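Local coordinates for Two-component response regulator, LuxR family (Aurantimonas sp., PDB 3CZ5), which probably binds DNA as a phosphorylation-controlled transcription regulator, the part present here being its receiver domain, at residues V11-I16 with L59-P64; R81-T86 with G104-S109. All coordinates share one frame; numbering follows the deposited sequence.

Interaction 1: V11-I16 with L59-P64. With PO4 (phosphate ion), chain F; PO4 (phosphate ion), chain E.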
loop_
_atom_site.group_PDB
_atom_site.type_symbol
_atom_site.label_atom_id
_atom_site.label_comp_id
_atom_site.label_asym_id
_atom_site.label_seq_id
_atom_site.Cartn_x
_atom_site.Cartn_y
_atom_site.Cartn_z
ATOM N N VAL A 11 3.033 6.469 -3.326
ATOM C CA VAL A 11 2.051 7.440 -3.710
ATOM C C VAL A 11 1.599 7.949 -2.386
ATOM O O VAL A 11 1.015 7.210 -1.652
ATOM C CB VAL A 11 0.896 6.699 -4.384
ATOM C CG1 VAL A 11 -0.260 7.604 -4.722
ATOM C CG2 VAL A 11 1.403 5.958 -5.621
ATOM N N ASP A 12 1.930 9.188 -2.088
ATOM C CA ASP A 12 1.606 9.898 -0.876
ATOM C C ASP A 12 1.626 11.388 -1.273
ATOM O O ASP A 12 2.464 11.816 -2.047
ATOM C CB ASP A 12 2.741 9.661 0.066
ATOM C CG ASP A 12 2.397 9.973 1.458
ATOM O OD1 ASP A 12 1.347 10.584 1.670
ATOM O OD2 ASP A 12 3.157 9.565 2.360
ATOM N N ASP A 13 0.705 12.188 -0.795
ATOM C CA ASP A 13 0.737 13.638 -1.054
ATOM C C ASP A 13 1.515 14.365 0.038
ATOM O O ASP A 13 1.466 15.543 0.113
ATOM C CB ASP A 13 -0.702 14.182 -1.057
ATOM C CG ASP A 13 -1.552 13.611 0.110
ATOM O OD1 ASP A 13 -1.592 12.368 0.363
ATOM O OD2 ASP A 13 -2.173 14.443 0.805
ATOM N N HIS A 14 2.185 13.627 0.915
ATOM C CA HIS A 14 2.939 14.222 1.976
ATOM C C HIS A 14 4.466 14.124 1.673
ATOM O O HIS A 14 5.237 13.245 2.133
ATOM C CB HIS A 14 2.487 13.605 3.322
ATOM C CG HIS A 14 1.157 14.143 3.793
ATOM N ND1 HIS A 14 1.036 15.254 4.606
ATOM C CD2 HIS A 14 -0.098 13.661 3.626
ATOM C CE1 HIS A 14 -0.231 15.438 4.898
ATOM N NE2 HIS A 14 -0.936 14.482 4.323
ATOM N N PRO A 15 4.910 15.064 0.884
ATOM C CA PRO A 15 6.194 15.007 0.219
ATOM C C PRO A 15 7.310 14.705 1.184
ATOM O O PRO A 15 8.140 13.881 0.882
ATOM C CB PRO A 15 6.330 16.381 -0.385
ATOM C CG PRO A 15 5.302 17.237 0.350
ATOM C CD PRO A 15 4.215 16.346 0.768
ATOM N N ILE A 16 7.324 15.289 2.368
ATOM C CA ILE A 16 8.410 14.960 3.296
ATOM C C ILE A 16 8.260 13.670 4.098
ATOM O O ILE A 16 9.210 12.899 4.191
ATOM C CB ILE A 16 8.620 16.092 4.223
ATOM C CG1 ILE A 16 8.664 17.357 3.351
ATOM C CG2 ILE A 16 9.898 15.882 5.092
ATOM C CD1 ILE A 16 9.182 18.448 4.133
ATOM N N LEU A 59 -4.454 5.945 1.822
ATOM C CA LEU A 59 -5.846 5.718 1.570
ATOM C C LEU A 59 -6.429 7.067 1.153
ATOM O O LEU A 59 -7.421 7.159 0.418
ATOM C CB LEU A 59 -6.481 5.276 2.856
ATOM C CG LEU A 59 -7.975 5.023 2.764
ATOM C CD1 LEU A 59 -8.264 3.703 2.039
ATOM C CD2 LEU A 59 -8.479 4.976 4.217
ATOM N N THR A 60 -5.778 8.119 1.617
ATOM C CA THR A 60 -6.311 9.425 1.484
ATOM C C THR A 60 -5.417 10.203 0.562
ATOM O O THR A 60 -4.207 10.346 0.838
ATOM C CB THR A 60 -6.417 10.125 2.821
ATOM O OG1 THR A 60 -7.136 9.280 3.708
ATOM C CG2 THR A 60 -7.218 11.380 2.664
ATOM N N LEU A 61 -6.016 10.733 -0.518
ATOM C CA LEU A 61 -5.241 11.395 -1.541
ATOM C C LEU A 61 -5.953 12.638 -2.035
ATOM O O LEU A 61 -7.191 12.688 -2.065
ATOM C CB LEU A 61 -5.020 10.406 -2.682
ATOM C CG LEU A 61 -4.030 9.252 -2.493
ATOM C CD1 LEU A 61 -3.975 8.433 -3.759
ATOM C CD2 LEU A 61 -2.732 9.961 -2.242
ATOM N N PRO A 62 -5.177 13.669 -2.408
ATOM C CA PRO A 62 -5.870 14.828 -2.968
ATOM C C PRO A 62 -6.467 14.308 -4.304
ATOM O O PRO A 62 -5.703 13.891 -5.234
ATOM C CB PRO A 62 -4.777 15.885 -3.113
ATOM C CG PRO A 62 -3.509 15.086 -3.293
ATOM C CD PRO A 62 -3.731 13.670 -2.684
ATOM N N GLY A 63 -7.804 14.291 -4.379
ATOM C CA GLY A 63 -8.518 13.642 -5.476
ATOM C C GLY A 63 -9.070 12.320 -4.985
ATOM O O GLY A 63 -9.356 12.132 -3.805
ATOM N N PRO A 64 -9.179 11.355 -5.871
ATOM C CA PRO A 64 -9.520 9.983 -5.528
ATOM C C PRO A 64 -8.465 9.357 -4.618
ATOM O O PRO A 64 -7.240 9.696 -4.695
ATOM C CB PRO A 64 -9.437 9.262 -6.880
ATOM C CG PRO A 64 -9.609 10.316 -7.903
ATOM C CD PRO A 64 -8.944 11.537 -7.313
HETATM P P PO4 F . 4.668 17.139 4.831
HETATM O O1 PO4 F . 3.440 17.733 5.457
HETATM O O2 PO4 F . 5.502 16.313 5.753
HETATM O O3 PO4 F . 3.891 16.128 4.019
HETATM O O4 PO4 F . 5.384 18.204 4.059
HETATM P P PO4 E . -3.353 8.605 4.789
HETATM O O1 PO4 E . -4.110 9.093 5.974
HETATM O O2 PO4 E . -1.893 8.277 5.008
HETATM O O3 PO4 E . -4.055 7.435 4.161
HETATM O O4 PO4 E . -3.622 9.828 3.952
#
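D13 meets P62 and L61 across this contact. Its CB lies 3.5 Å from P62 CD, with P62 CG a little farther. With chi1 at 44°, D13 CG lies between the backbone N and the carbonyl carbon, where it meets the same P62 CD, also at 3.5 Å. The two side chains run past each other in opposite directions. At the tip the oxygens part. D13 OD2 stays by the proline ring, 3.9 Å from P62 CD. D13 OD1 comes 3.7 Å from the L61 methyl CD2. OD1 is also 3.3 Å from T60 O, but both are acceptors and do not bond. The carboxylates of D12 and D13 lie close to that of D58, as in the acidic pocket of receiver domains. D58 is the predicted phosphorylation site here and is not phosphorylated in this structure. An alanine at D13 keeps CB against P62 CD but would probably open a gap beside the proline ring and leave the acidic cluster one carboxylate short.

Deeper in, V11 CG1 packs on L61 CD1 at 3.9 Å, the side chains at about a right angle. A phosphate ion, probably from the crystallisation liquor, accepts bonds from L59 N (2.8 Å to O3) and T60 N.

V11 ends strand 6-11 and also packs on A43 of helix 40-48. H14 is the N-cap of helix 15-25, while 59-64 links strand 54-57 to helix 66-76.

Interaction 2: R81-T86 with G104-S109. With PO4 (phosphate ion), chain E.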
loop_
_atom_site.group_PDB
_atom_site.type_symbol
_atom_site.label_atom_id
_atom_site.label_comp_id
_atom_site.label_asym_id
_atom_site.label_seq_id
_atom_site.Cartn_x
_atom_site.Cartn_y
_atom_site.Cartn_z
ATOM N N ARG A 81 0.207 -5.599 -7.543
ATOM C CA ARG A 81 0.348 -5.671 -6.114
ATOM C C ARG A 81 0.333 -4.263 -5.429
ATOM O O ARG A 81 1.361 -3.540 -5.429
ATOM C CB ARG A 81 1.624 -6.448 -5.789
ATOM C CG ARG A 81 1.499 -7.910 -6.024
ATOM C CD ARG A 81 2.832 -8.520 -6.292
ATOM N NE ARG A 81 2.880 -9.961 -5.915
ATOM C CZ ARG A 81 3.832 -10.850 -6.296
ATOM N NH1 ARG A 81 4.827 -10.454 -7.111
ATOM N NH2 ARG A 81 3.777 -12.119 -5.882
ATOM N N ILE A 82 -0.794 -3.891 -4.818
ATOM C CA ILE A 82 -0.862 -2.630 -4.079
ATOM C C ILE A 82 -0.977 -2.772 -2.562
ATOM O O ILE A 82 -1.826 -3.523 -2.081
ATOM C CB ILE A 82 -2.089 -1.761 -4.539
ATOM C CG1 ILE A 82 -2.017 -1.447 -6.039
ATOM C CG2 ILE A 82 -2.187 -0.465 -3.714
ATOM C CD1 ILE A 82 -2.735 -2.432 -6.837
ATOM N N LEU A 83 -0.171 -2.030 -1.799
ATOM C CA LEU A 83 -0.228 -2.049 -0.327
ATOM C C LEU A 83 -0.832 -0.739 0.133
ATOM O O LEU A 83 -0.222 0.305 -0.015
ATOM C CB LEU A 83 1.165 -2.194 0.233
ATOM C CG LEU A 83 1.428 -1.844 1.701
ATOM C CD1 LEU A 83 0.619 -2.637 2.629
ATOM C CD2 LEU A 83 2.822 -2.232 2.174
ATOM N N ILE A 84 -2.056 -0.724 0.622
ATOM C CA ILE A 84 -2.520 0.514 1.206
ATOM C C ILE A 84 -1.787 0.687 2.530
ATOM O O ILE A 84 -1.696 -0.304 3.334
ATOM C CB ILE A 84 -3.911 0.491 1.606
ATOM C CG1 ILE A 84 -4.859 0.406 0.400
ATOM C CG2 ILE A 84 -4.101 1.794 2.374
ATOM C CD1 ILE A 84 -4.293 0.845 -0.930
ATOM N N PHE A 85 -1.251 1.901 2.753
ATOM C CA PHE A 85 -0.488 2.285 3.949
ATOM C C PHE A 85 -1.114 3.555 4.440
ATOM O O PHE A 85 -1.123 4.552 3.722
ATOM C CB PHE A 85 0.913 2.626 3.595
ATOM C CG PHE A 85 1.843 2.722 4.777
ATOM C CD1 PHE A 85 1.610 1.985 5.963
ATOM C CD2 PHE A 85 2.996 3.505 4.710
ATOM C CE1 PHE A 85 2.501 2.062 7.032
ATOM C CE2 PHE A 85 3.849 3.584 5.783
ATOM C CZ PHE A 85 3.617 2.846 6.911
ATOM N N THR A 86 -1.668 3.523 5.646
ATOM C CA THR A 86 -2.551 4.593 6.025
ATOM C C THR A 86 -2.642 4.869 7.548
ATOM O O THR A 86 -2.249 4.117 8.409
ATOM C CB THR A 86 -3.930 4.273 5.505
ATOM O OG1 THR A 86 -4.802 5.335 5.873
ATOM C CG2 THR A 86 -4.401 3.005 6.141
ATOM N N GLY A 104 -2.689 -5.648 0.578
ATOM C CA GLY A 104 -2.154 -5.393 1.929
ATOM C C GLY A 104 -2.805 -4.149 2.520
ATOM O O GLY A 104 -3.152 -3.227 1.809
ATOM N N TYR A 105 -3.020 -4.078 3.822
ATOM C CA TYR A 105 -3.553 -2.811 4.335
ATOM C C TYR A 105 -2.867 -2.658 5.641
ATOM O O TYR A 105 -3.089 -3.478 6.549
ATOM C CB TYR A 105 -5.027 -2.912 4.535
ATOM C CG TYR A 105 -5.663 -1.668 4.943
ATOM C CD1 TYR A 105 -6.465 -0.950 4.082
ATOM C CD2 TYR A 105 -5.457 -1.179 6.187
ATOM C CE1 TYR A 105 -7.058 0.222 4.480
ATOM C CE2 TYR A 105 -6.050 0.005 6.606
ATOM C CZ TYR A 105 -6.853 0.698 5.757
ATOM O OH TYR A 105 -7.439 1.867 6.243
ATOM N N VAL A 106 -1.976 -1.651 5.722
ATOM C CA VAL A 106 -1.108 -1.486 6.900
ATOM C C VAL A 106 -1.318 -0.120 7.546
ATOM O O VAL A 106 -1.604 0.821 6.830
ATOM C CB VAL A 106 0.314 -1.635 6.498
ATOM C CG1 VAL A 106 1.174 -0.885 7.426
ATOM C CG2 VAL A 106 0.686 -3.143 6.492
ATOM N N THR A 107 -1.253 0.011 8.871
ATOM C CA THR A 107 -1.503 1.318 9.466
ATOM C C THR A 107 -0.223 2.060 9.884
ATOM O O THR A 107 0.728 1.495 10.367
ATOM C CB THR A 107 -2.461 1.309 10.642
ATOM O OG1 THR A 107 -1.874 0.626 11.768
ATOM C CG2 THR A 107 -3.720 0.679 10.215
ATOM N N LYS A 108 -0.234 3.362 9.671
ATOM C CA LYS A 108 0.919 4.183 9.844
ATOM C C LYS A 108 1.346 4.353 11.299
ATOM O O LYS A 108 2.472 4.753 11.548
ATOM C CB LYS A 108 0.673 5.533 9.212
ATOM C CG LYS A 108 0.940 5.510 7.738
ATOM C CD LYS A 108 0.770 6.859 7.062
ATOM C CE LYS A 108 1.430 6.759 5.731
ATOM N NZ LYS A 108 0.679 7.541 4.799
ATOM N N SER A 109 0.481 4.043 12.256
ATOM C CA SER A 109 0.931 4.066 13.627
ATOM C C SER A 109 1.176 2.672 14.122
ATOM O O SER A 109 1.138 2.455 15.336
ATOM C CB SER A 109 -0.100 4.724 14.527
ATOM O OG SER A 109 -1.426 4.361 14.132
HETATM P P PO4 E . -3.353 8.605 4.789
HETATM O O1 PO4 E . -4.110 9.093 5.974
HETATM O O2 PO4 E . -1.893 8.277 5.008
HETATM O O3 PO4 E . -4.055 7.435 4.161
HETATM O O4 PO4 E . -3.622 9.828 3.952
#
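F85 CG is anti to the backbone N (chi1 -167°), and K108 CG is anti to its own carbonyl carbon (chi1 -83°). K108 CG stands over the centre of the F85 ring, 3.8 Å from the centroid, in a CH-pi contact. The two side chains cross at about a right angle, and K108 CE lies over the same face. V106 CG1 approaches the ring obliquely, 3.3 Å from F85 CD1. V106 CG2 packs on L83 CD1. F85 also stacks edge-to-face with Y21, and L115 and A118 of helix 114-122 lie against this side of the sheet.

The backbones are parallel strands, 82-86 and 104-107, joined by helix 91-99 in a beta-alpha-beta unit of the CheY-like receiver fold. V106 N bonds to I84 O at 2.8 Å and T86 N to V106 O at 3.0 Å. I84 N also bonds to G104 O.

On the other side of the sheet, I84 CG2 sits over one face of the Y105 ring. T86 CG2 reaches Y105 OH at 3.2 Å, oblique to the ring. The OH itself bonds to H88 O, and F93, A94, A97 and F98 of helix 91-99 also pack on Y105.

Where the strands end, T86 OG1 bonds to phosphate O3 at 2.8 Å and K108 NZ to phosphate O2 at 2.7 Å. T86 OG1 also bonds with H88 N. K108 NZ also forms a salt bridge with D58.

How the interactions relate
From the N terminus, the chain runs through strand 6-11 into segment 11-16. It passes helix 15-25, strand 31-37, helix 40-48 and strand 54-57 before 59-64 returns to it, closing interaction 1. Helix 66-76 follows, and then interaction 2 opens at 81-86. It closes at 104-109 after helix 91-99. The two loops come in series and neither encloses the other. Interaction 1 joins loops at the ends of strands 6-11 and 54-57. Interaction 2 pairs the next two strands of the sheet. Their centres are about 13 Å apart. They meet where L59 packs on T86 and Y105, and both touch the same phosphate ion.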